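Local coordinates for acyl-[acyl-carrier-protein]--UDP-N-acetylglucosamine O-acyltransferase (Acinetobacter baumannii, PDB 4E6U), which probably catalyses transfer of an acyl chain from acyl carrier protein to UDP-N-acetylglucosamine, the first step of lipid A synthesis in lipopolysaccharide assembly, at residues Cys32-Gly35 and Pro36-Ile40; Asn135-Ala138 and Asn139-Val143; Asp236-Lys239 and Ser240-Pro244. One frame throughout, in Å; residues are numbered along the deposited sequence.

Contact 1 of 3, residues Cys32-Gly35 and Pro36-Ile40; sequences CIIG and PQVTI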
loop_
_atom_site.group_PDB
_atom_site.type_symbol
_atom_site.label_atom_id
_atom_site.label_comp_id
_atom_site.label_asym_id
_atom_site.label_seq_id
_atom_site.Cartn_x
_atom_site.Cartn_y
_atom_site.Cartn_z
ATOM N N CYS A 32 7.806 22.787 -3.765
ATOM C CA CYS A 32 7.655 22.418 -2.352
ATOM C C CYS A 32 6.848 23.446 -1.590
ATOM O O CYS A 32 6.873 24.642 -1.911
ATOM C CB CYS A 32 9.022 22.299 -1.665
ATOM S SG CYS A 32 9.976 20.847 -2.172
ATOM N N ILE A 33 6.177 22.975 -0.552
ATOM C CA ILE A 33 5.436 23.837 0.345
ATOM C C ILE A 33 5.993 23.646 1.729
ATOM O O ILE A 33 6.045 22.515 2.228
ATOM C CB ILE A 33 3.926 23.460 0.356
ATOM C CG1 ILE A 33 3.313 23.472 -1.058
ATOM C CG2 ILE A 33 3.150 24.310 1.377
ATOM C CD1 ILE A 33 3.448 24.811 -1.771
ATOM N N ILE A 34 6.440 24.733 2.336
ATOM C CA ILE A 34 6.919 24.710 3.710
ATOM C C ILE A 34 5.970 25.541 4.556
ATOM O O ILE A 34 5.856 26.762 4.365
ATOM C CB ILE A 34 8.358 25.289 3.824
ATOM C CG1 ILE A 34 9.328 24.632 2.835
ATOM C CG2 ILE A 34 8.854 25.198 5.281
ATOM C CD1 ILE A 34 9.462 23.117 2.993
ATOM N N GLY A 35 5.257 24.894 5.467
ATOM C CA GLY A 35 4.249 25.573 6.235
ATOM C C GLY A 35 4.790 26.330 7.442
ATOM O O GLY A 35 6.002 26.428 7.671
ATOM N N PRO A 36 3.865 26.860 8.236
ATOM C CA PRO A 36 4.259 27.666 9.389
ATOM C C PRO A 36 4.941 26.852 10.476
ATOM O O PRO A 36 4.676 25.652 10.650
ATOM C CB PRO A 36 2.928 28.224 9.886
ATOM C CG PRO A 36 1.927 27.208 9.499
ATOM C CD PRO A 36 2.403 26.739 8.140
ATOM N N GLN A 37 5.823 27.517 11.225
ATOM C CA GLN A 37 6.486 26.886 12.376
ATOM C C GLN A 37 7.275 25.638 11.987
ATOM O O GLN A 37 7.356 24.663 12.752
ATOM C CB GLN A 37 5.476 26.570 13.493
ATOM C CG GLN A 37 4.695 27.791 13.975
ATOM C CD GLN A 37 5.601 28.864 14.529
ATOM O OE1 GLN A 37 6.539 28.576 15.274
ATOM N NE2 GLN A 37 5.320 30.117 14.172
ATOM N N VAL A 38 7.845 25.658 10.789
ATOM C CA VAL A 38 8.769 24.627 10.356
ATOM C C VAL A 38 10.207 25.094 10.492
ATOM O O VAL A 38 10.532 26.241 10.144
ATOM C CB VAL A 38 8.472 24.189 8.898
ATOM C CG1 VAL A 38 9.516 23.206 8.373
ATOM C CG2 VAL A 38 7.067 23.587 8.828
ATOM N N THR A 39 11.065 24.223 10.999
ATOM C CA THR A 39 12.496 24.485 11.051
ATOM C C THR A 39 13.192 23.380 10.308
ATOM O O THR A 39 12.872 22.207 10.526
ATOM C CB THR A 39 13.007 24.629 12.504
ATOM O OG1 THR A 39 12.923 23.387 13.195
ATOM C CG2 THR A 39 12.211 25.660 13.243
ATOM N N ILE A 40 14.126 23.733 9.426
ATOM C CA ILE A 40 14.865 22.749 8.635
ATOM C C ILE A 40 16.352 22.913 8.893
ATOM O O ILE A 40 16.930 23.971 8.620
ATOM C CB ILE A 40 14.570 22.849 7.135
ATOM C CG1 ILE A 40 13.055 22.780 6.904
ATOM C CG2 ILE A 40 15.300 21.733 6.382
ATOM C CD1 ILE A 40 12.672 22.820 5.445
#
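Between Ile34 and Val38 the chain leaves strand 33-34, turns a corner through Gly35, Pro36 and Gln37, and sets off along strand 38-40, with Gln37 in the left-handed helical region (phi 59°) and no backbone hydrogen bond across the bend. The corner is held by apolar contacts on its inner side. Ile34 uses two separate branches for two partners. Its CG2, lying anti to the backbone N, meets CG1 of Val38 at 3.7 Å, and the two side chains cross at about a right angle. The other branch runs inward and ends at CD1, which faces CD1 of Ile40 tip to tip at 4.1 Å. Ile40 can reach that far because its CB-CG1 bond continues into an extended end (chi2 -178°), whereas in Ile34 the same branch is folded (chi2 -59°). Val38 divides its methyls in a similar way: CG1 goes to Ile34, while CG2 lies 3.2 Å from the carbonyl oxygen of Gly35. That oxygen is buried by the turn and has no hydrogen-bonding partner in the model; the methyl lies against it instead. Pro36 packs on Asp17 and Ser19 of the preceding coil. This is one corner of a left-handed parallel beta-helix, the fold built by hexapeptide-repeat acyltransferases, here with Ile34, Val38 and Ile40 packed on the inside of the corner. Ile34 packs on Ile16 of the preceding coil and on Val52 of the following one; Val38 also touches Val52, while Ile33 faces outward onto Ser48 of the second subunit.

Contact 2 of 3, residues Asn135-Ala138 and Asn139-Val143; sequences NIFA and NNVGV. With EDO (1,2-ethanediol), chain J.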
loop_
_atom_site.group_PDB
_atom_site.type_symbol
_atom_site.label_atom_id
_atom_site.label_comp_id
_atom_site.label_asym_id
_atom_site.label_seq_id
_atom_site.Cartn_x
_atom_site.Cartn_y
_atom_site.Cartn_z
ATOM N N ASN A 135 16.602 2.524 11.942
ATOM C CA ASN A 135 15.541 1.615 11.547
ATOM C C ASN A 135 15.324 1.612 10.043
ATOM O O ASN A 135 15.670 2.586 9.367
ATOM C CB ASN A 135 14.252 2.008 12.237
ATOM C CG ASN A 135 14.386 1.992 13.744
ATOM O OD1 ASN A 135 14.617 0.927 14.335
ATOM N ND2 ASN A 135 14.245 3.146 14.375
ATOM N N ILE A 136 14.746 0.538 9.535
ATOM C CA ILE A 136 14.418 0.432 8.113
ATOM C C ILE A 136 12.971 0.028 8.015
ATOM O O ILE A 136 12.572 -1.017 8.540
ATOM C CB ILE A 136 15.281 -0.612 7.382
ATOM C CG1 ILE A 136 16.765 -0.225 7.423
ATOM C CG2 ILE A 136 14.761 -0.805 5.935
ATOM C CD1 ILE A 136 17.710 -1.307 6.907
ATOM N N PHE A 137 12.172 0.854 7.347
ATOM C CA PHE A 137 10.779 0.547 7.036
ATOM C C PHE A 137 10.707 0.312 5.544
ATOM O O PHE A 137 10.955 1.233 4.759
ATOM C CB PHE A 137 9.874 1.711 7.417
ATOM C CG PHE A 137 9.978 2.116 8.857
ATOM C CD1 PHE A 137 9.123 1.563 9.808
ATOM C CD2 PHE A 137 10.952 3.015 9.265
ATOM C CE1 PHE A 137 9.216 1.930 11.132
ATOM C CE2 PHE A 137 11.050 3.403 10.579
ATOM C CZ PHE A 137 10.178 2.856 11.527
ATOM N N ALA A 138 10.408 -0.913 5.142
ATOM C CA ALA A 138 10.293 -1.233 3.727
ATOM C C ALA A 138 9.014 -0.661 3.133
ATOM O O ALA A 138 8.197 -0.051 3.820
ATOM C CB ALA A 138 10.393 -2.735 3.499
ATOM N N ASN A 139 8.855 -0.824 1.835
ATOM C CA ASN A 139 7.759 -0.169 1.145
ATOM C C ASN A 139 6.402 -0.457 1.745
ATOM O O ASN A 139 6.136 -1.587 2.162
ATOM C CB ASN A 139 7.723 -0.617 -0.325
ATOM C CG ASN A 139 8.799 0.022 -1.142
ATOM O OD1 ASN A 139 9.947 0.036 -0.744
ATOM N ND2 ASN A 139 8.428 0.561 -2.317
ATOM N N ASN A 140 5.528 0.537 1.752
ATOM C CA ASN A 140 4.115 0.343 2.121
ATOM C C ASN A 140 3.870 -0.066 3.582
ATOM O O ASN A 140 2.821 -0.632 3.905
ATOM C CB ASN A 140 3.424 -0.668 1.179
ATOM C CG ASN A 140 3.394 -0.221 -0.275
ATOM O OD1 ASN A 140 3.260 0.956 -0.574
ATOM N ND2 ASN A 140 3.509 -1.166 -1.180
ATOM N N VAL A 141 4.830 0.224 4.448
ATOM C CA VAL A 141 4.652 -0.071 5.877
ATOM C C VAL A 141 3.725 0.962 6.515
ATOM O O VAL A 141 3.892 2.172 6.294
ATOM C CB VAL A 141 6.005 -0.159 6.582
ATOM C CG1 VAL A 141 5.827 -0.090 8.107
ATOM C CG2 VAL A 141 6.705 -1.438 6.186
ATOM N N GLY A 142 2.744 0.496 7.266
ATOM C CA GLY A 142 1.835 1.378 7.982
ATOM C C GLY A 142 2.043 1.253 9.468
ATOM O O GLY A 142 1.820 0.181 10.033
ATOM N N VAL A 143 2.468 2.328 10.099
ATOM C CA VAL A 143 2.664 2.345 11.544
ATOM C C VAL A 143 1.540 3.190 12.131
ATOM O O VAL A 143 1.461 4.398 11.894
ATOM C CB VAL A 143 4.027 2.915 11.911
ATOM C CG1 VAL A 143 4.274 2.767 13.418
ATOM C CG2 VAL A 143 5.142 2.246 11.107
HETATM C C1 EDO J . 10.948 -3.045 -1.878
HETATM O O1 EDO J . 11.039 -2.751 -0.474
HETATM C C2 EDO J . 9.513 -3.392 -2.266
HETATM O O2 EDO J . 8.763 -3.735 -1.092
#
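Two torsions aim the groups that meet here: Phe137 carries CG anti to its carbonyl carbon (chi1 -57°), which swings the ring into the coil, and Val141 holds CG1 anti to its backbone N (chi1 165°), which sends that methyl to the ring's rim. There Val141 CG1 approaches CD1 of Phe137 at 4.1 Å, close to the ring plane. One ring atom further on, Val143 CG2 comes in obliquely to CE1 of Phe137, also at 4.1 Å. Both valines cross the phenylalanine side chain at about a right angle, and the one ring thus meets both valines that follow the turn. The second methyl of Val141, CG2, rests 3.1 Å from the carbonyl oxygen of Ala138. The same oxygen takes a weak hydrogen bond from Val141 N, 3.4 Å long and bent to 137°, closing a type II turn whose third residue, Asn140, has the positive phi such a turn needs. Outside the bend, Asn139 OD1 receives a hydrogen bond from O1 of an ethanediol molecule at 3.0 Å; NE2 of Gln75 of the third subunit donates to that oxygen as well. Phe137 also packs on Val155 of the next coil. The chemistry is thus sorted by side: inside, the corner of the left-handed beta-helix is hydrocarbon, beside a weak turn bond, whereas outside, an amide oxygen with two donors lies at the subunit boundary, where a small diol, probably from the crystallisation liquor, has found a place to bind.

Contact 3 of 3, residues Asp236-Lys239 and Ser240-Pro244; sequences DQIK and SEILP
Ile238 O takes two hydrogen bonds at the end of helix 231-241, from Leu243 N at 2.8 Å and from Ile242 N at 3.0 Å. The Leu243 bond is nearly straight (175° at the hydrogen), the Ile242 bond more bent (148°), and the two donors arrive from opposite faces of the carbonyl plane. One step back the pattern is purely helical: Ser240 N bonds to Asp236 O, and Glu241 N to Gln237 O at 3.1 Å. At its end the helix keeps the i+4 bond to Ile238 O and adds an i+5 bond from Leu243 N. On its outer surface Ser240 OG, turned anti to the backbone N (chi1 -180°), donates to OE2 of Glu241 at 2.7 Å, which accepts with its anti lone pair; the bend of the Glu241 chain at chi2 brings the acid back to its neighbour. Pro244, which has no N-H to offer, lays CD 3.4 Å from Lys239 O. On the apolar side Ile238 CG2 reaches CB of Ile242 at 4.2 Å. These two isoleucines sit one helical turn apart and pack within the C-terminal helical domain, where Ile238 packs on Ala220 and Ile242 on Leu223 of helix 211-225, while Ile238 and Leu243 both touch Ile253 of helix 250-258.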
loop_
_atom_site.group_PDB
_atom_site.type_symbol
_atom_site.label_atom_id
_atom_site.label_comp_id
_atom_site.label_asym_id
_atom_site.label_seq_id
_atom_site.Cartn_x
_atom_site.Cartn_y
_atom_site.Cartn_z
ATOM N N ASP A 236 11.309 -13.212 35.778
ATOM C CA ASP A 236 11.977 -13.699 36.992
ATOM C C ASP A 236 13.061 -14.711 36.633
ATOM O O ASP A 236 14.167 -14.700 37.195
ATOM C CB ASP A 236 10.968 -14.324 37.965
ATOM C CG ASP A 236 10.070 -13.302 38.651
ATOM O OD1 ASP A 236 10.471 -12.118 38.773
ATOM O OD2 ASP A 236 8.962 -13.691 39.078
ATOM N N GLN A 237 12.772 -15.611 35.695
ATOM C CA GLN A 237 13.761 -16.609 35.289
ATOM C C GLN A 237 14.947 -16.013 34.557
ATOM O O GLN A 237 16.091 -16.436 34.756
ATOM C CB GLN A 237 13.111 -17.713 34.445
ATOM C CG GLN A 237 12.049 -18.515 35.217
ATOM C CD GLN A 237 12.589 -19.078 36.525
ATOM O OE1 GLN A 237 13.693 -19.635 36.559
ATOM N NE2 GLN A 237 11.815 -18.922 37.606
ATOM N N ILE A 238 14.686 -15.012 33.714
ATOM C CA ILE A 238 15.768 -14.363 32.983
ATOM C C ILE A 238 16.689 -13.614 33.959
ATOM O O ILE A 238 17.913 -13.705 33.860
ATOM C CB ILE A 238 15.209 -13.433 31.868
ATOM C CG1 ILE A 238 14.482 -14.273 30.815
ATOM C CG2 ILE A 238 16.335 -12.659 31.187
ATOM C CD1 ILE A 238 13.572 -13.441 29.889
ATOM N N LYS A 239 16.076 -12.916 34.910
ATOM C CA LYS A 239 16.829 -12.192 35.945
ATOM C C LYS A 239 17.716 -13.121 36.759
ATOM O O LYS A 239 18.882 -12.814 37.010
ATOM C CB LYS A 239 15.879 -11.477 36.897
ATOM C CG LYS A 239 15.307 -10.188 36.388
ATOM C CD LYS A 239 14.529 -9.504 37.511
ATOM C CE LYS A 239 13.913 -8.198 37.061
ATOM N NZ LYS A 239 13.098 -7.598 38.161
ATOM N N SER A 240 17.160 -14.261 37.166
ATOM C CA SER A 240 17.864 -15.244 38.007
ATOM C C SER A 240 19.064 -15.855 37.305
ATOM O O SER A 240 20.194 -15.872 37.837
ATOM C CB SER A 240 16.874 -16.376 38.400
ATOM O OG SER A 240 17.491 -17.365 39.232
ATOM N N GLU A 241 18.827 -16.374 36.105
ATOM C CA GLU A 241 19.750 -17.305 35.494
ATOM C C GLU A 241 20.541 -16.787 34.302
ATOM O O GLU A 241 21.579 -17.352 33.962
ATOM C CB GLU A 241 19.021 -18.595 35.088
ATOM C CG GLU A 241 18.349 -19.345 36.251
ATOM C CD GLU A 241 19.345 -19.807 37.301
ATOM O OE1 GLU A 241 20.227 -20.633 36.996
ATOM O OE2 GLU A 241 19.233 -19.313 38.408
ATOM N N ILE A 242 20.030 -15.750 33.645
ATOM C CA ILE A 242 20.601 -15.342 32.361
ATOM C C ILE A 242 21.230 -13.964 32.423
ATOM O O ILE A 242 22.383 -13.788 32.003
ATOM C CB ILE A 242 19.543 -15.421 31.233
ATOM C CG1 ILE A 242 19.090 -16.873 31.054
ATOM C CG2 ILE A 242 20.105 -14.843 29.904
ATOM C CD1 ILE A 242 17.812 -17.031 30.216
ATOM N N LEU A 243 20.483 -13.005 32.966
ATOM C CA LEU A 243 20.927 -11.606 33.045
ATOM C C LEU A 243 22.320 -11.406 33.672
ATOM O O LEU A 243 23.083 -10.571 33.183
ATOM C CB LEU A 243 19.892 -10.758 33.786
ATOM C CG LEU A 243 20.128 -9.241 33.861
ATOM C CD1 LEU A 243 20.098 -8.606 32.447
ATOM C CD2 LEU A 243 19.086 -8.604 34.755
ATOM N N PRO A 244 22.662 -12.167 34.741
ATOM C CA PRO A 244 23.967 -11.893 35.355
ATOM C C PRO A 244 25.166 -12.050 34.409
ATOM O O PRO A 244 26.114 -11.257 34.503
ATOM C CB PRO A 244 24.024 -12.913 36.510
ATOM C CG PRO A 244 22.599 -13.080 36.893
ATOM C CD PRO A 244 21.901 -13.153 35.538
#

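From the N terminus, the chain reaches contact 1 in an early coil of the beta-helix, contact 2 several coils later, and contact 3 in the helices that follow. The three are in series and none crosses another: contacts 1 and 2 close local turns between strands, contact 3 the end of helix 231-241. Contacts 1 and 2 lie at different corners of the prism: contact 1 leaves the face of 33-34 for that of 38-40, contact 2 passes from the face of 136-137 to that of 142-143, which is also that of 33-34. Their centres are 24 Å apart. Contact 3 lies 49 Å from contact 1 between centres, on the opposite side of the chain's centre.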